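PDB 6Q2F: glycoside hydrolase family protein from Novosphingobium sp. PP1Y, which probably acts as an alpha-L-rhamnosidase, releasing alpha-L-rhamnose from rhamnosylated compounds by glycosidic bond hydrolysis. Local coordinates for residues R522-D527 / Y553-A558; P879-T884 / Y905-Q910; R1101-Q1106 / A1125-S1130. All blocks are in the same frame, centred on the assembly; numbering follows the deposited sequence.

Followed from the N terminus, the chain closes three separate loops in series; none nests in or crosses another. Contact 1 closes 25 residues within the parallel barrel, joining helix 516-524 to helix 543-575 on the way from strand 497-502 to strand 579-582. Contact 2 then spans 20 residues and brings strands 881-884 and 902-908 together inside an antiparallel beta region. Contact 3 bridges 18 residues in the galactose-binding-like region, where helix 1099-1105 meets the loop leading to strand 1131-1140. Contacts 1 and 3 lie on opposite sides of the chain's centre, their own centres about 59 Å apart, and no two of the three contacts touch.

Contact 1: residues R522-D527 / Y553-A558; sequences RLRGYD and YRRTLA
Arg555 and Thr556, neighbours on helix 543-575, receive the last turn of helix 516-524, represented by Leu523 and Arg524. Both helices belong to the stretch between strands 497-502 and 579-582 of the parallel beta/alpha barrel. Arg555 comes first. Its extended chain crosses that of Arg524 at about a right angle, and its CG lies over one face of the Arg524 guanidinium, 3.5 Å from Arg524 NH1. Leu523 CB covers the opposite face, so the flat group is sandwiched between aliphatic carbons. The two guanidinium planes are turned 45° from each other, and Arg524 NH2 comes within 3.7 Å of Arg555 NE.

Thr556 supplies the polar grip. Its OG1 accepts a hydrogen bond of 3.0 Å from Arg524 NH1, bent to 146° at the hydrogen and slightly tilted from the guanidinium plane. The bends at chi2 (-83°) and chi3 of Arg524 fold its chain back round this hydroxyl, leaving Arg524 CG only 3.3 Å from Thr556 OG1. The threonine OG1 sits beside its own backbone N, where it also donates to the carbonyl of Asp552. Its other branch, the methyl CG2, stands anti to the backbone N and meets Leu523 CD1 at 3.9 Å.

The closeness of the two like charges is probably eased by an acid for each: Arg524 NH1 forms a salt bridge with Asp559, and Arg555 NH1 another with Glu740. The chemistry thus implies an arginine pair tolerated through local neutralisation, while the hydroxyl of Thr556, the salt bridge to Asp559 and the carbons over both faces together probably limit the rotation of the buried guanidinium.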
loop_
_atom_site.group_PDB
_atom_site.type_symbol
_atom_site.label_atom_id
_atom_site.label_comp_id
_atom_site.label_asym_id
_atom_site.label_seq_id
_atom_site.Cartn_x
_atom_site.Cartn_y
_atom_site.Cartn_z
ATOM N N ARG A 522 4.844 -21.557 -20.603
ATOM C CA ARG A 522 5.926 -21.903 -19.691
ATOM C C ARG A 522 5.449 -21.884 -18.240
ATOM O O ARG A 522 5.875 -22.715 -17.432
ATOM C CB ARG A 522 7.106 -20.949 -19.882
ATOM C CG ARG A 522 8.087 -20.893 -18.672
ATOM C CD ARG A 522 9.172 -19.827 -18.866
ATOM N NE ARG A 522 8.679 -18.461 -18.630
ATOM C CZ ARG A 522 8.619 -17.874 -17.434
ATOM N NH1 ARG A 522 8.999 -18.536 -16.343
ATOM N NH2 ARG A 522 8.151 -16.633 -17.323
ATOM N N LEU A 523 4.551 -20.952 -17.893
ATOM C CA LEU A 523 4.156 -20.800 -16.495
ATOM C C LEU A 523 2.962 -21.659 -16.116
ATOM O O LEU A 523 2.868 -22.075 -14.959
ATOM C CB LEU A 523 3.843 -19.326 -16.176
ATOM C CG LEU A 523 5.011 -18.335 -16.114
ATOM C CD1 LEU A 523 4.554 -16.872 -16.294
ATOM C CD2 LEU A 523 5.735 -18.475 -14.776
ATOM N N ARG A 524 2.023 -21.894 -17.033
ATOM C CA ARG A 524 0.825 -22.662 -16.710
ATOM C C ARG A 524 0.872 -24.090 -17.237
ATOM O O ARG A 524 0.039 -24.911 -16.831
ATOM C CB ARG A 524 -0.424 -21.969 -17.270
ATOM C CG ARG A 524 -0.510 -20.454 -16.951
ATOM C CD ARG A 524 -1.086 -20.217 -15.569
ATOM N NE ARG A 524 -0.123 -20.446 -14.493
ATOM C CZ ARG A 524 0.693 -19.503 -14.022
ATOM N NH1 ARG A 524 0.667 -18.284 -14.562
ATOM N NH2 ARG A 524 1.534 -19.771 -13.019
ATOM N N GLY A 525 1.779 -24.397 -18.157
ATOM C CA GLY A 525 1.941 -25.755 -18.636
ATOM C C GLY A 525 1.019 -26.196 -19.751
ATOM O O GLY A 525 0.987 -27.392 -20.044
ATOM N N TYR A 526 0.243 -25.296 -20.360
ATOM C CA TYR A 526 -0.586 -25.683 -21.497
ATOM C C TYR A 526 -0.744 -24.502 -22.448
ATOM O O TYR A 526 -0.472 -23.353 -22.096
ATOM C CB TYR A 526 -1.972 -26.210 -21.066
ATOM C CG TYR A 526 -2.910 -25.210 -20.371
ATOM C CD1 TYR A 526 -2.768 -24.910 -19.021
ATOM C CD2 TYR A 526 -3.968 -24.608 -21.065
ATOM C CE1 TYR A 526 -3.635 -24.008 -18.374
ATOM C CE2 TYR A 526 -4.849 -23.707 -20.425
ATOM C CZ TYR A 526 -4.670 -23.421 -19.089
ATOM O OH TYR A 526 -5.542 -22.538 -18.463
ATOM N N ASP A 527 -1.189 -24.815 -23.664
ATOM C CA ASP A 527 -1.316 -23.849 -24.752
ATOM C C ASP A 527 -2.565 -22.985 -24.563
ATOM O O ASP A 527 -3.684 -23.503 -24.518
ATOM C CB ASP A 527 -1.375 -24.617 -26.074
ATOM C CG ASP A 527 -1.261 -23.716 -27.297
ATOM O OD1 ASP A 527 -1.317 -22.473 -27.166
ATOM O OD2 ASP A 527 -1.125 -24.275 -28.408
ATOM N N TYR A 553 -4.911 -17.034 -17.058
ATOM C CA TYR A 553 -4.429 -15.899 -17.833
ATOM C C TYR A 553 -4.103 -14.730 -16.918
ATOM O O TYR A 553 -3.021 -14.143 -17.012
ATOM C CB TYR A 553 -5.467 -15.517 -18.888
ATOM C CG TYR A 553 -4.947 -14.576 -19.943
ATOM C CD1 TYR A 553 -4.349 -15.066 -21.099
ATOM C CD2 TYR A 553 -5.048 -13.199 -19.781
ATOM C CE1 TYR A 553 -3.876 -14.209 -22.070
ATOM C CE2 TYR A 553 -4.566 -12.328 -20.743
ATOM C CZ TYR A 553 -3.984 -12.845 -21.892
ATOM O OH TYR A 553 -3.504 -11.998 -22.862
ATOM N N ARG A 554 -5.016 -14.403 -15.998
ATOM C CA ARG A 554 -4.739 -13.357 -15.020
ATOM C C ARG A 554 -3.507 -13.698 -14.208
ATOM O O ARG A 554 -2.700 -12.817 -13.893
ATOM C CB ARG A 554 -5.950 -13.147 -14.101
ATOM C CG ARG A 554 -7.175 -12.558 -14.823
ATOM C CD ARG A 554 -8.215 -12.078 -13.817
ATOM N NE ARG A 554 -8.536 -13.136 -12.868
ATOM C CZ ARG A 554 -9.402 -14.116 -13.108
ATOM N NH1 ARG A 554 -10.057 -14.169 -14.262
ATOM N NH2 ARG A 554 -9.624 -15.037 -12.187
ATOM N N ARG A 555 -3.324 -14.982 -13.889
ATOM C CA ARG A 555 -2.184 -15.360 -13.062
ATOM C C ARG A 555 -0.879 -15.190 -13.822
ATOM O O ARG A 555 0.154 -14.822 -13.240
ATOM C CB ARG A 555 -2.349 -16.796 -12.573
ATOM C CG ARG A 555 -1.191 -17.269 -11.713
ATOM C CD ARG A 555 -1.600 -18.433 -10.842
ATOM N NE ARG A 555 -0.486 -18.926 -10.037
ATOM C CZ ARG A 555 -0.623 -19.777 -9.027
ATOM N NH1 ARG A 555 -1.833 -20.212 -8.695
ATOM N NH2 ARG A 555 0.445 -20.173 -8.341
ATOM N N THR A 556 -0.900 -15.435 -15.121
ATOM C CA THR A 556 0.309 -15.219 -15.901
ATOM C C THR A 556 0.686 -13.745 -15.933
ATOM O O THR A 556 1.870 -13.396 -15.850
ATOM C CB THR A 556 0.101 -15.770 -17.310
ATOM O OG1 THR A 556 -0.185 -17.177 -17.226
ATOM C CG2 THR A 556 1.342 -15.557 -18.165
ATOM N N LEU A 557 -0.305 -12.865 -16.054
ATOM C CA LEU A 557 -0.011 -11.436 -16.033
ATOM C C LEU A 557 0.600 -11.045 -14.688
ATOM O O LEU A 557 1.599 -10.320 -14.632
ATOM C CB LEU A 557 -1.287 -10.637 -16.304
ATOM C CG LEU A 557 -2.000 -10.822 -17.648
ATOM C CD1 LEU A 557 -3.373 -10.165 -17.641
ATOM C CD2 LEU A 557 -1.142 -10.217 -18.763
ATOM N N ALA A 558 0.020 -11.556 -13.592
ATOM C CA ALA A 558 0.569 -11.274 -12.266
ATOM C C ALA A 558 1.989 -11.802 -12.145
ATOM O O ALA A 558 2.860 -11.113 -11.611
ATOM C CB ALA A 558 -0.327 -11.874 -11.185
#

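Contact 2: residues P879-T884 / Y905-Q910; sequences PDFTFT and YYLVNQ
Phe881 faces Tyr905 and Leu907 across the interior of a curled, sandwich-like antiparallel beta fold; strands 881-884 and 902-908 meet here through side chains, with no backbone bond between the two segments. Phe881 CB comes first, lying 4.4 Å from Tyr905 CE2. From there CG runs anti to the backbone N (chi1 171°), which carries the ring over to Leu907. CD1 and CE2 each have Leu907 CD2 about 4.0 Å away, while CE1 and, at the tip, CZ come closer, to both methyls of the leucine. The result is a CH-pi contact: Leu907 CD2 sits over the ring face, 3.8 Å from the centroid and 17° off the normal. Phe921 and Phe894 add further aromatic neighbours to Phe881.

The preceding residue gives this apolar patch a polar border. Asp880 OD2 bonds to His896 ND1, and the His896 ring stacks on Tyr905, so the carboxylate links both members of the stack. With an alanine in its place, the buried Tyr905 hydroxyl and His896 ND1 would probably both lose their mate. Tyr905 OH donates to Asp880 OD1 at 2.7 Å, meeting it on the syn side, 29° out of the carboxylate plane.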
loop_
_atom_site.group_PDB
_atom_site.type_symbol
_atom_site.label_atom_id
_atom_site.label_comp_id
_atom_site.label_asym_id
_atom_site.label_seq_id
_atom_site.Cartn_x
_atom_site.Cartn_y
_atom_site.Cartn_z
ATOM N N PRO A 879 2.083 -19.393 24.204
ATOM C CA PRO A 879 1.999 -18.021 23.677
ATOM C C PRO A 879 3.337 -17.305 23.760
ATOM O O PRO A 879 4.075 -17.442 24.737
ATOM C CB PRO A 879 0.971 -17.346 24.589
ATOM C CG PRO A 879 0.258 -18.451 25.299
ATOM C CD PRO A 879 1.178 -19.627 25.345
ATOM N N ASP A 880 3.643 -16.522 22.724
ATOM C CA ASP A 880 4.868 -15.735 22.751
ATOM C C ASP A 880 4.723 -14.533 23.670
ATOM O O ASP A 880 5.597 -14.271 24.512
ATOM C CB ASP A 880 5.234 -15.287 21.336
ATOM C CG ASP A 880 6.671 -14.816 21.229
ATOM O OD1 ASP A 880 7.433 -15.046 22.191
ATOM O OD2 ASP A 880 7.037 -14.229 20.175
ATOM N N PHE A 881 3.639 -13.772 23.511
ATOM C CA PHE A 881 3.390 -12.617 24.364
ATOM C C PHE A 881 1.921 -12.586 24.732
ATOM O O PHE A 881 1.051 -12.695 23.866
ATOM C CB PHE A 881 3.775 -11.286 23.697
ATOM C CG PHE A 881 3.324 -10.070 24.483
ATOM C CD1 PHE A 881 3.957 -9.710 25.657
ATOM C CD2 PHE A 881 2.245 -9.322 24.061
ATOM C CE1 PHE A 881 3.527 -8.616 26.397
ATOM C CE2 PHE A 881 1.815 -8.225 24.783
ATOM C CZ PHE A 881 2.456 -7.870 25.953
ATOM N N THR A 882 1.653 -12.429 26.018
ATOM C CA THR A 882 0.297 -12.217 26.493
ATOM C C THR A 882 0.381 -11.423 27.786
ATOM O O THR A 882 1.469 -11.160 28.302
ATOM C CB THR A 882 -0.451 -13.531 26.704
ATOM O OG1 THR A 882 -1.845 -13.245 26.870
ATOM C CG2 THR A 882 0.073 -14.228 27.952
ATOM N N PHE A 883 -0.780 -11.029 28.307
ATOM C CA PHE A 883 -0.787 -10.119 29.444
ATOM C C PHE A 883 -2.116 -10.185 30.182
ATOM O O PHE A 883 -3.170 -10.415 29.579
ATOM C CB PHE A 883 -0.518 -8.675 29.000
ATOM C CG PHE A 883 -1.505 -8.153 28.001
ATOM C CD1 PHE A 883 -2.682 -7.545 28.414
ATOM C CD2 PHE A 883 -1.258 -8.274 26.640
ATOM C CE1 PHE A 883 -3.592 -7.060 27.492
ATOM C CE2 PHE A 883 -2.171 -7.791 25.700
ATOM C CZ PHE A 883 -3.338 -7.181 26.131
ATOM N N THR A 884 -2.049 -9.957 31.494
ATOM C CA THR A 884 -3.224 -9.824 32.341
ATOM C C THR A 884 -3.218 -8.449 32.994
ATOM O O THR A 884 -2.195 -7.761 33.016
ATOM C CB THR A 884 -3.275 -10.911 33.424
ATOM O OG1 THR A 884 -2.193 -10.728 34.340
ATOM C CG2 THR A 884 -3.145 -12.292 32.792
ATOM N N TYR A 905 11.401 -7.560 22.803
ATOM C CA TYR A 905 9.972 -7.399 22.576
ATOM C C TYR A 905 9.642 -5.924 22.489
ATOM O O TYR A 905 10.125 -5.123 23.288
ATOM C CB TYR A 905 9.139 -8.052 23.682
ATOM C CG TYR A 905 9.145 -9.551 23.643
ATOM C CD1 TYR A 905 10.192 -10.263 24.217
ATOM C CD2 TYR A 905 8.110 -10.264 23.050
ATOM C CE1 TYR A 905 10.222 -11.645 24.205
ATOM C CE2 TYR A 905 8.136 -11.663 23.029
ATOM C CZ TYR A 905 9.196 -12.339 23.618
ATOM O OH TYR A 905 9.251 -13.712 23.627
ATOM N N TYR A 906 8.849 -5.570 21.487
ATOM C CA TYR A 906 8.340 -4.220 21.316
ATOM C C TYR A 906 6.858 -4.254 21.617
ATOM O O TYR A 906 6.135 -5.041 21.009
ATOM C CB TYR A 906 8.580 -3.729 19.886
ATOM C CG TYR A 906 8.108 -2.318 19.601
ATOM C CD1 TYR A 906 8.624 -1.229 20.295
ATOM C CD2 TYR A 906 7.159 -2.073 18.626
ATOM C CE1 TYR A 906 8.207 0.075 20.013
ATOM C CE2 TYR A 906 6.737 -0.784 18.342
ATOM C CZ TYR A 906 7.267 0.280 19.022
ATOM O OH TYR A 906 6.831 1.558 18.701
ATOM N N LEU A 907 6.412 -3.395 22.537
ATOM C CA LEU A 907 5.023 -3.326 22.974
ATOM C C LEU A 907 4.473 -1.920 22.748
ATOM O O LEU A 907 5.166 -0.923 23.002
ATOM C CB LEU A 907 4.890 -3.666 24.463
ATOM C CG LEU A 907 5.544 -4.927 25.043
ATOM C CD1 LEU A 907 5.096 -5.137 26.493
ATOM C CD2 LEU A 907 5.180 -6.137 24.217
ATOM N N VAL A 908 3.213 -1.828 22.316
ATOM C CA VAL A 908 2.547 -0.535 22.172
ATOM C C VAL A 908 1.180 -0.610 22.827
ATOM O O VAL A 908 0.337 -1.413 22.411
ATOM C CB VAL A 908 2.392 -0.110 20.710
ATOM C CG1 VAL A 908 1.763 1.310 20.665
ATOM C CG2 VAL A 908 3.737 -0.154 20.017
ATOM N N ASN A 909 0.952 0.238 23.830
ATOM C CA ASN A 909 -0.369 0.375 24.434
ATOM C C ASN A 909 -1.205 1.265 23.527
ATOM O O ASN A 909 -1.132 2.493 23.588
ATOM C CB ASN A 909 -0.275 0.947 25.845
ATOM C CG ASN A 909 -1.616 1.401 26.373
ATOM O OD1 ASN A 909 -2.646 0.826 26.045
ATOM N ND2 ASN A 909 -1.610 2.445 27.209
ATOM N N GLN A 910 -2.023 0.641 22.683
ATOM C CA GLN A 910 -2.832 1.394 21.730
ATOM C C GLN A 910 -4.092 1.965 22.363
ATOM O O GLN A 910 -5.195 1.788 21.831
ATOM C CB GLN A 910 -3.219 0.520 20.547
ATOM C CG GLN A 910 -2.050 0.123 19.706
ATOM C CD GLN A 910 -2.466 -0.738 18.528
ATOM O OE1 GLN A 910 -3.539 -1.338 18.519
ATOM N NE2 GLN A 910 -1.629 -0.762 17.507
#

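Contact 3: residues R1101-Q1106 / A1125-S1130; sequences RLIGDQ and APLRPS
In the galactose-binding-like beta-sandwich near the C terminus, the short helix 1099-1105 follows strand 1086-1095 and packs on the irregular segment leading to the last long strand, 1131-1140. Ile1103 carries nearly all of the helix side of the contact, against Ala1125 and Leu1127. Its CD1 stands anti to CA (chi2 167°), so the side chain reaches straight out from the helix and wedges its terminal methyl between the two loop residues. Ala1125 CB touches that methyl at 3.5 Å, and Leu1127 CD2 approaches it from a different direction at 3.7 Å. A third neighbour is polar: the backbone O of Pro1126 lies 3.6 Å from Ile1103 CD1, a plain van der Waals approach. The other branch, Ile1103 CG2, lies 3.9 Å from Leu1127 CD2, so this one leucine methyl spans both arms of the isoleucine.

The side chain of Leu1127 sets out alongside the helix rather than at it, and its end, CD2, comes nearer to Ile1103. No hydrogen bond joins the two segments directly, but the neighbouring helix residue Asn1100 uses OD1 to take the N-H of Arg1128, holding the loop beside the apolar wedge. Arg1128 NH2 in turn forms salt bridges with Asp1056 and with Asp659 of helix 657-670, tying this sandwich to the beta/alpha barrel.

On a different side of the helix, Arg1101 reaches forward past Gly1104, where a CB would run into Arg1101 NH2. Asp1105 uses OD2 to accept the backbone N-H of Thr1114. Its other oxygen completes a salt bridge one turn long: Arg1101 NH2 lies 3.0 Å from Asp1105 OD1, with a weak hydrogen bond bent to 127°.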
loop_
_atom_site.group_PDB
_atom_site.type_symbol
_atom_site.label_atom_id
_atom_site.label_comp_id
_atom_site.label_asym_id
_atom_site.label_seq_id
_atom_site.Cartn_x
_atom_site.Cartn_y
_atom_site.Cartn_z
ATOM N N ARG A 1101 -0.247 31.065 14.208
ATOM C CA ARG A 1101 0.183 32.218 13.415
ATOM C C ARG A 1101 -0.501 32.250 12.054
ATOM O O ARG A 1101 -0.677 33.328 11.476
ATOM C CB ARG A 1101 1.702 32.200 13.231
ATOM C CG ARG A 1101 2.262 33.481 12.635
ATOM C CD ARG A 1101 1.921 34.681 13.550
ATOM N NE ARG A 1101 0.806 35.476 13.050
ATOM C CZ ARG A 1101 0.403 36.629 13.583
ATOM N NH1 ARG A 1101 1.026 37.129 14.635
ATOM N NH2 ARG A 1101 -0.618 37.288 13.054
ATOM N N LEU A 1102 -0.855 31.081 11.520
ATOM C CA LEU A 1102 -1.647 31.033 10.299
ATOM C C LEU A 1102 -3.038 31.590 10.550
ATOM O O LEU A 1102 -3.535 32.420 9.785
ATOM C CB LEU A 1102 -1.731 29.593 9.779
ATOM C CG LEU A 1102 -0.488 28.970 9.137
ATOM C CD1 LEU A 1102 -0.680 27.469 8.983
ATOM C CD2 LEU A 1102 -0.241 29.612 7.766
ATOM N N ILE A 1103 -3.687 31.132 11.623
ATOM C CA ILE A 1103 -4.976 31.706 11.991
ATOM C C ILE A 1103 -4.835 33.197 12.266
ATOM O O ILE A 1103 -5.636 34.009 11.790
ATOM C CB ILE A 1103 -5.559 30.951 13.191
ATOM C CG1 ILE A 1103 -5.806 29.496 12.788
ATOM C CG2 ILE A 1103 -6.822 31.658 13.674
ATOM C CD1 ILE A 1103 -6.076 28.582 13.956
ATOM N N GLY A 1104 -3.792 33.583 13.002
ATOM C CA GLY A 1104 -3.593 34.989 13.312
ATOM C C GLY A 1104 -3.488 35.856 12.076
ATOM O O GLY A 1104 -3.865 37.027 12.101
ATOM N N ASP A 1105 -2.997 35.291 10.969
ATOM C CA ASP A 1105 -2.835 36.064 9.742
ATOM C C ASP A 1105 -4.141 36.257 8.994
ATOM O O ASP A 1105 -4.199 37.094 8.087
ATOM C CB ASP A 1105 -1.809 35.404 8.826
ATOM C CG ASP A 1105 -0.390 35.814 9.160
ATOM O OD1 ASP A 1105 -0.191 36.486 10.190
ATOM O OD2 ASP A 1105 0.526 35.450 8.396
ATOM N N GLN A 1106 -5.183 35.511 9.344
ATOM C CA GLN A 1106 -6.504 35.705 8.766
ATOM C C GLN A 1106 -7.320 36.763 9.488
ATOM O O GLN A 1106 -8.412 37.102 9.020
ATOM C CB GLN A 1106 -7.281 34.387 8.777
ATOM C CG GLN A 1106 -6.693 33.350 7.877
ATOM C CD GLN A 1106 -6.725 33.780 6.432
ATOM O OE1 GLN A 1106 -5.684 33.871 5.784
ATOM N NE2 GLN A 1106 -7.923 34.054 5.913
ATOM N N ALA A 1125 -10.968 29.688 12.989
ATOM C CA ALA A 1125 -10.419 28.400 13.385
ATOM C C ALA A 1125 -10.003 28.423 14.850
ATOM O O ALA A 1125 -9.443 29.426 15.317
ATOM C CB ALA A 1125 -9.232 28.020 12.502
ATOM N N PRO A 1126 -10.306 27.376 15.607
ATOM C CA PRO A 1126 -9.893 27.338 17.011
ATOM C C PRO A 1126 -8.380 27.196 17.113
ATOM O O PRO A 1126 -7.760 26.428 16.371
ATOM C CB PRO A 1126 -10.616 26.099 17.548
ATOM C CG PRO A 1126 -10.758 25.220 16.346
ATOM C CD PRO A 1126 -10.994 26.147 15.185
ATOM N N LEU A 1127 -7.782 27.962 18.026
ATOM C CA LEU A 1127 -6.340 27.884 18.222
ATOM C C LEU A 1127 -5.946 26.583 18.922
ATOM O O LEU A 1127 -6.751 25.940 19.593
ATOM C CB LEU A 1127 -5.839 29.070 19.040
ATOM C CG LEU A 1127 -6.056 30.449 18.437
ATOM C CD1 LEU A 1127 -5.491 31.515 19.382
ATOM C CD2 LEU A 1127 -5.402 30.524 17.076
ATOM N N ARG A 1128 -4.669 26.188 18.738
ATOM C CA ARG A 1128 -4.159 25.061 19.508
ATOM C C ARG A 1128 -3.563 25.562 20.823
ATOM O O ARG A 1128 -2.990 26.652 20.866
ATOM C CB ARG A 1128 -3.090 24.299 18.718
ATOM C CG ARG A 1128 -3.639 23.480 17.544
ATOM C CD ARG A 1128 -2.540 22.914 16.666
ATOM N NE ARG A 1128 -1.565 22.148 17.435
ATOM C CZ ARG A 1128 -1.337 20.841 17.303
ATOM N NH1 ARG A 1128 -2.015 20.115 16.412
ATOM N NH2 ARG A 1128 -0.413 20.262 18.062
ATOM N N PRO A 1129 -3.674 24.814 21.916
ATOM C CA PRO A 1129 -3.011 25.241 23.153
ATOM C C PRO A 1129 -1.527 25.457 22.882
ATOM O O PRO A 1129 -0.892 24.673 22.174
ATOM C CB PRO A 1129 -3.257 24.073 24.115
ATOM C CG PRO A 1129 -4.418 23.313 23.514
ATOM C CD PRO A 1129 -4.235 23.456 22.033
ATOM N N SER A 1130 -0.986 26.549 23.425
ATOM C CA SER A 1130 0.353 26.994 23.075
ATOM C C SER A 1130 1.170 27.323 24.322
ATOM O O SER A 1130 0.647 27.874 25.299
ATOM C CB SER A 1130 0.276 28.228 22.166
ATOM O OG SER A 1130 1.565 28.573 21.707
#